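Local coordinates for protein L-hydantoinase (Arthrobacter aurescens, PDB 1GKR) that hydrolyses hydantoin rings, more readily those with aryl than alkyl substituents, using two zinc ions per subunit, with a stereoselectivity that depends on the substrate, at residues Lys195-Ala200 and Tyr208-Pro213; Leu268-Asp273 and Pro280-Ala285. All coordinates share one frame; numbering follows the deposited sequence.

Contact 1: residues Lys195-Ala200 and Tyr208-Pro213; sequences KQIKAA and YEASQP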
loop_
_atom_site.group_PDB
_atom_site.type_symbol
_atom_site.label_atom_id
_atom_site.label_comp_id
_atom_site.label_asym_id
_atom_site.label_seq_id
_atom_site.Cartn_x
_atom_site.Cartn_y
_atom_site.Cartn_z
ATOM N N LYS A 195 -28.797 16.182 -11.633
ATOM C CA LYS A 195 -29.238 17.548 -11.851
ATOM C C LYS A 195 -28.285 18.275 -12.770
ATOM O O LYS A 195 -28.722 18.898 -13.727
ATOM C CB LYS A 195 -29.378 18.301 -10.526
ATOM C CG LYS A 195 -30.495 17.750 -9.659
ATOM C CD LYS A 195 -30.929 18.709 -8.547
ATOM C CE LYS A 195 -32.153 18.147 -7.785
ATOM N NZ LYS A 195 -32.787 19.099 -6.807
ATOM N N GLN A 196 -26.988 18.187 -12.508
ATOM C CA GLN A 196 -26.032 18.875 -13.364
ATOM C C GLN A 196 -26.171 18.382 -14.802
ATOM O O GLN A 196 -26.312 19.184 -15.724
ATOM C CB GLN A 196 -24.591 18.648 -12.894
ATOM C CG GLN A 196 -24.333 18.923 -11.416
ATOM C CD GLN A 196 -22.844 19.060 -11.089
ATOM O OE1 GLN A 196 -21.987 18.444 -11.736
ATOM N NE2 GLN A 196 -22.534 19.863 -10.070
ATOM N N ILE A 197 -26.147 17.062 -14.984
ATOM C CA ILE A 197 -26.249 16.459 -16.311
ATOM C C ILE A 197 -27.568 16.735 -17.025
ATOM O O ILE A 197 -27.573 17.014 -18.226
ATOM C CB ILE A 197 -25.992 14.935 -16.240
ATOM C CG1 ILE A 197 -24.498 14.691 -16.017
ATOM C CG2 ILE A 197 -26.432 14.253 -17.518
ATOM C CD1 ILE A 197 -24.140 13.259 -15.727
ATOM N N LYS A 198 -28.683 16.655 -16.306
ATOM C CA LYS A 198 -29.972 16.936 -16.925
ATOM C C LYS A 198 -29.997 18.391 -17.372
ATOM O O LYS A 198 -30.428 18.703 -18.480
ATOM C CB LYS A 198 -31.125 16.658 -15.952
ATOM C CG LYS A 198 -31.773 15.297 -16.170
ATOM C CD LYS A 198 -32.917 15.035 -15.211
ATOM C CE LYS A 198 -32.599 13.882 -14.274
ATOM N NZ LYS A 198 -33.693 13.637 -13.281
ATOM N N ALA A 199 -29.515 19.282 -16.515
ATOM C CA ALA A 199 -29.483 20.701 -16.843
ATOM C C ALA A 199 -28.712 20.960 -18.139
ATOM O O ALA A 199 -29.099 21.802 -18.940
ATOM C CB ALA A 199 -28.861 21.479 -15.708
ATOM N N ALA A 200 -27.614 20.247 -18.343
ATOM C CA ALA A 200 -26.823 20.423 -19.551
ATOM C C ALA A 200 -27.519 19.734 -20.716
ATOM O O ALA A 200 -26.957 19.604 -21.798
ATOM C CB ALA A 200 -25.428 19.838 -19.355
ATOM N N TYR A 208 -26.466 8.902 -18.798
ATOM C CA TYR A 208 -26.837 8.099 -17.655
ATOM C C TYR A 208 -25.584 7.610 -16.927
ATOM O O TYR A 208 -25.401 7.880 -15.741
ATOM C CB TYR A 208 -27.680 6.906 -18.103
ATOM C CG TYR A 208 -27.874 5.883 -17.018
ATOM C CD1 TYR A 208 -28.492 6.224 -15.817
ATOM C CD2 TYR A 208 -27.389 4.589 -17.162
ATOM C CE1 TYR A 208 -28.618 5.303 -14.786
ATOM C CE2 TYR A 208 -27.509 3.656 -16.129
ATOM C CZ TYR A 208 -28.123 4.022 -14.946
ATOM O OH TYR A 208 -28.247 3.109 -13.926
ATOM N N GLU A 209 -24.726 6.895 -17.647
ATOM C CA GLU A 209 -23.493 6.356 -17.081
ATOM C C GLU A 209 -22.730 7.436 -16.313
ATOM O O GLU A 209 -22.226 7.197 -15.210
ATOM C CB GLU A 209 -22.617 5.792 -18.210
ATOM C CG GLU A 209 -21.461 4.872 -17.791
ATOM C CD GLU A 209 -20.198 5.611 -17.333
ATOM O OE1 GLU A 209 -19.918 6.723 -17.841
ATOM O OE2 GLU A 209 -19.471 5.060 -16.477
ATOM N N ALA A 210 -22.656 8.631 -16.891
ATOM C CA ALA A 210 -21.932 9.723 -16.256
ATOM C C ALA A 210 -22.574 10.204 -14.972
ATOM O O ALA A 210 -21.888 10.764 -14.123
ATOM C CB ALA A 210 -21.791 10.877 -17.208
ATOM N N SER A 211 -23.882 9.996 -14.831
ATOM C CA SER A 211 -24.588 10.440 -13.628
ATOM C C SER A 211 -24.321 9.523 -12.428
ATOM O O SER A 211 -24.594 9.887 -11.283
ATOM C CB SER A 211 -26.101 10.556 -13.895
ATOM O OG SER A 211 -26.711 9.294 -14.091
ATOM N N GLN A 212 -23.787 8.336 -12.694
ATOM C CA GLN A 212 -23.458 7.384 -11.639
ATOM C C GLN A 212 -22.081 6.829 -11.966
ATOM O O GLN A 212 -21.921 5.636 -12.158
ATOM C CB GLN A 212 -24.485 6.254 -11.603
ATOM C CG GLN A 212 -25.925 6.749 -11.504
ATOM C CD GLN A 212 -26.941 5.638 -11.253
ATOM O OE1 GLN A 212 -28.140 5.834 -11.438
ATOM N NE2 GLN A 212 -26.469 4.475 -10.821
ATOM N N PRO A 213 -21.065 7.706 -12.034
ATOM C CA PRO A 213 -19.673 7.357 -12.348
ATOM C C PRO A 213 -19.023 6.355 -11.411
ATOM O O PRO A 213 -19.547 6.079 -10.331
ATOM C CB PRO A 213 -18.966 8.715 -12.338
ATOM C CG PRO A 213 -19.745 9.488 -11.344
ATOM C CD PRO A 213 -21.172 9.132 -11.677
#
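I197 meets the turn of A210 and S211 through a single methyl group, and everything apolar in this contact depends on that methyl. CG1 lies beside the backbone N of I197 (chi1 -74°), and the next bond is extended (chi2 171°), which carries CD1 straight out from helix 187-199 to the neighbouring helix. There it settles over the flat face of the peptide group joining A210 to S211: CD1 is 3.5 Å from A210 C and 3.4 Å from S211 N. The two beta-carbons border the same methyl, A210 CB at 3.7 Å from I197 CD1 and S211 CB at 3.8 Å from it, so a peptide plane with a CB from each of its residues receives one branch of the isoleucine.

No hydrogen bond joins 195-200 to 208-213; the side-chain bond within the contact lies in the second helix. The carbonyl oxygen of Y208 accepts from S211 twice, from N and from OG. The hydroxyl comes to it in the carbonyl plane, on a lone pair, because chi1 of 69° places OG between the backbone N and the carbonyl carbon. With its N-H and hydroxyl both engaged inside the turn, S211 offers I197 an apolar carbon and a peptide face.

Beyond the two segments, W329 touches both I197 and S211, and E209 forms a salt bridge with R289. Elsewhere on helix 187-199, Q196 hydrogen-bonds Q171 of a second subunit.

The whole is a pair of consecutive helices, 187-199 and 205-211, joined by a short loop and packed side by side. They belong to the excursion between strands 179-182 and 234-237, two neighbouring parallel strands of the TIM-barrel fold of amidohydrolases.

Contact 2: residues Leu268-Asp273 and Pro280-Ala285; sequences LNITTD and PYMKVA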
loop_
_atom_site.group_PDB
_atom_site.type_symbol
_atom_site.label_atom_id
_atom_site.label_comp_id
_atom_site.label_asym_id
_atom_site.label_seq_id
_atom_site.Cartn_x
_atom_site.Cartn_y
_atom_site.Cartn_z
ATOM N N LEU A 268 -19.851 -8.275 -17.767
ATOM C CA LEU A 268 -18.773 -8.927 -18.507
ATOM C C LEU A 268 -19.050 -9.016 -20.006
ATOM O O LEU A 268 -18.133 -8.872 -20.813
ATOM C CB LEU A 268 -18.527 -10.337 -17.961
ATOM C CG LEU A 268 -17.979 -10.405 -16.535
ATOM C CD1 LEU A 268 -17.970 -11.831 -16.047
ATOM C CD2 LEU A 268 -16.591 -9.842 -16.508
ATOM N N ASN A 269 -20.314 -9.228 -20.368
ATOM C CA ASN A 269 -20.707 -9.377 -21.765
ATOM C C ASN A 269 -21.303 -8.164 -22.460
ATOM O O ASN A 269 -21.791 -8.281 -23.583
ATOM C CB ASN A 269 -21.671 -10.550 -21.885
ATOM C CG ASN A 269 -21.049 -11.840 -21.423
ATOM O OD1 ASN A 269 -20.228 -12.427 -22.124
ATOM N ND2 ASN A 269 -21.414 -12.283 -20.223
ATOM N N ILE A 270 -21.286 -7.007 -21.807
ATOM C CA ILE A 270 -21.820 -5.796 -22.424
ATOM C C ILE A 270 -20.875 -4.655 -22.129
ATOM O O ILE A 270 -20.233 -4.614 -21.081
ATOM C CB ILE A 270 -23.203 -5.431 -21.891
ATOM C CG1 ILE A 270 -24.149 -6.611 -22.049
ATOM C CG2 ILE A 270 -23.764 -4.265 -22.676
ATOM C CD1 ILE A 270 -25.486 -6.364 -21.422
ATOM N N THR A 271 -20.809 -3.714 -23.056
ATOM C CA THR A 271 -19.909 -2.584 -22.932
ATOM C C THR A 271 -20.628 -1.307 -23.256
ATOM O O THR A 271 -21.681 -1.338 -23.884
ATOM C CB THR A 271 -18.746 -2.781 -23.899
ATOM O OG1 THR A 271 -17.725 -3.518 -23.230
ATOM C CG2 THR A 271 -18.212 -1.484 -24.403
ATOM N N THR A 272 -20.078 -0.177 -22.831
ATOM C CA THR A 272 -20.738 1.073 -23.139
ATOM C C THR A 272 -20.819 1.292 -24.644
ATOM O O THR A 272 -21.739 1.964 -25.104
ATOM C CB THR A 272 -20.069 2.295 -22.470
ATOM O OG1 THR A 272 -18.666 2.315 -22.757
ATOM C CG2 THR A 272 -20.296 2.254 -20.977
ATOM N N ASP A 273 -19.900 0.745 -25.442
ATOM C CA ASP A 273 -20.087 0.989 -26.861
ATOM C C ASP A 273 -21.121 0.075 -27.505
ATOM O O ASP A 273 -21.070 -0.204 -28.697
ATOM C CB ASP A 273 -18.772 1.047 -27.688
ATOM C CG ASP A 273 -17.647 0.221 -27.126
ATOM O OD1 ASP A 273 -17.665 -1.015 -27.293
ATOM O OD2 ASP A 273 -16.724 0.824 -26.537
ATOM N N PRO A 280 -31.904 1.534 -23.698
ATOM C CA PRO A 280 -32.474 1.309 -22.365
ATOM C C PRO A 280 -32.505 -0.122 -21.866
ATOM O O PRO A 280 -32.640 -0.357 -20.677
ATOM C CB PRO A 280 -33.873 1.916 -22.483
ATOM C CG PRO A 280 -34.228 1.654 -23.921
ATOM C CD PRO A 280 -32.940 1.982 -24.652
ATOM N N TYR A 281 -32.373 -1.083 -22.765
ATOM C CA TYR A 281 -32.416 -2.482 -22.357
ATOM C C TYR A 281 -31.120 -2.916 -21.704
ATOM O O TYR A 281 -30.963 -4.051 -21.271
ATOM C CB TYR A 281 -32.743 -3.353 -23.571
ATOM C CG TYR A 281 -34.170 -3.149 -23.995
ATOM C CD1 TYR A 281 -35.219 -3.583 -23.178
ATOM C CD2 TYR A 281 -34.485 -2.429 -25.152
ATOM C CE1 TYR A 281 -36.540 -3.299 -23.491
ATOM C CE2 TYR A 281 -35.806 -2.136 -25.478
ATOM C CZ TYR A 281 -36.828 -2.573 -24.641
ATOM O OH TYR A 281 -38.137 -2.275 -24.933
ATOM N N MET A 282 -30.207 -1.970 -21.614
ATOM C CA MET A 282 -28.896 -2.185 -21.047
ATOM C C MET A 282 -28.755 -1.260 -19.846
ATOM O O MET A 282 -27.730 -1.249 -19.171
ATOM C CB MET A 282 -27.871 -1.831 -22.109
ATOM C CG MET A 282 -26.461 -1.833 -21.657
ATOM S SD MET A 282 -25.483 -0.834 -22.776
ATOM C CE MET A 282 -26.237 -1.237 -24.258
ATOM N N LYS A 283 -29.792 -0.469 -19.588
ATOM C CA LYS A 283 -29.749 0.449 -18.462
ATOM C C LYS A 283 -29.924 -0.326 -17.179
ATOM O O LYS A 283 -31.011 -0.828 -16.887
ATOM C CB LYS A 283 -30.846 1.497 -18.556
ATOM C CG LYS A 283 -30.726 2.527 -17.465
ATOM C CD LYS A 283 -31.808 3.566 -17.561
ATOM C CE LYS A 283 -31.770 4.489 -16.369
ATOM N NZ LYS A 283 -32.913 5.421 -16.404
ATOM N N VAL A 284 -28.851 -0.412 -16.407
ATOM C CA VAL A 284 -28.887 -1.148 -15.161
ATOM C C VAL A 284 -28.110 -0.334 -14.110
ATOM O O VAL A 284 -27.459 0.654 -14.454
ATOM C CB VAL A 284 -28.285 -2.550 -15.424
ATOM C CG1 VAL A 284 -26.795 -2.486 -15.377
ATOM C CG2 VAL A 284 -28.863 -3.566 -14.466
ATOM N N ALA A 285 -28.194 -0.698 -12.834
ATOM C CA ALA A 285 -27.468 0.064 -11.805
ATOM C C ALA A 285 -26.740 -0.864 -10.873
ATOM O O ALA A 285 -27.361 -1.748 -10.277
ATOM C CB ALA A 285 -28.410 0.907 -11.006
#
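M282 reaches across to I270, and its side chain shows how a flexible thioether spans the distance between two loop backbones that no hydrogen bond connects. CB points toward 268-273 but is still too distant to touch it. CG, held anti to the backbone N (chi1 173°), makes the first contact, at 3.8 Å from I270 CG2. The chain stays extended at the next bond, and SD arrives beside the same methyl, again 3.8 Å from I270 CG2, so that this branch of the isoleucine packs against the CG-SD bond. The sulfur also lies 4.0 Å from T271 O, a loose approach, longer than van der Waals contact. A bend at the last torsion (chi3 -37°) keeps the terminal methyl near the same branch, CE being 4.2 Å from I270 CG2.

On the other side, the methyl CG2 of I270 is anti to its own backbone N, while CG1 stands beside that N, and the longer branch passes M282 without touching it. I270 also packs against F414. The two side chains slide past one another in opposite directions, flank to flank. T271 contributes through its backbone oxygen; its CB points away, and its side chain packs on helix 291-303.

M282 ends a short 3-10 segment, closed by the bond from K283 N to P280 O. K283 NZ in turn bonds the backbone oxygens of A331 and V328, which ties the stretch following M282 to a further loop.

Chemically, the contact is essentially apolar, a methyl against a thioether, with a carbonyl oxygen at its margin. Such a buried contact fixes no directional geometry across the two loops; several of their polar groups are anchored by partners elsewhere, including D274, which accepts from T271 N.

In the fold
The two contacts follow one another along the chain, with centres about 17 Å apart, and Y208, from the 208-213 segment, links that segment to 280-285. Its hydroxyl OH lies 2.6 Å from V284 O, a probable hydrogen bond, and its ring packs by CE1 at 3.6 Å from K283 CE, in a cation-pi pairing. A285 lies against Y208 and Q212. Contact 1 is peripheral and contact 2 more deeply buried, yet both lie on the same side of the chain's centre, some way from the dinuclear zinc site: the S211 side chain is about 12 Å from that of H183, and the I270 side chain about 11 Å from D312 and 12 Å from H239. None of the touching residues is a zinc ligand.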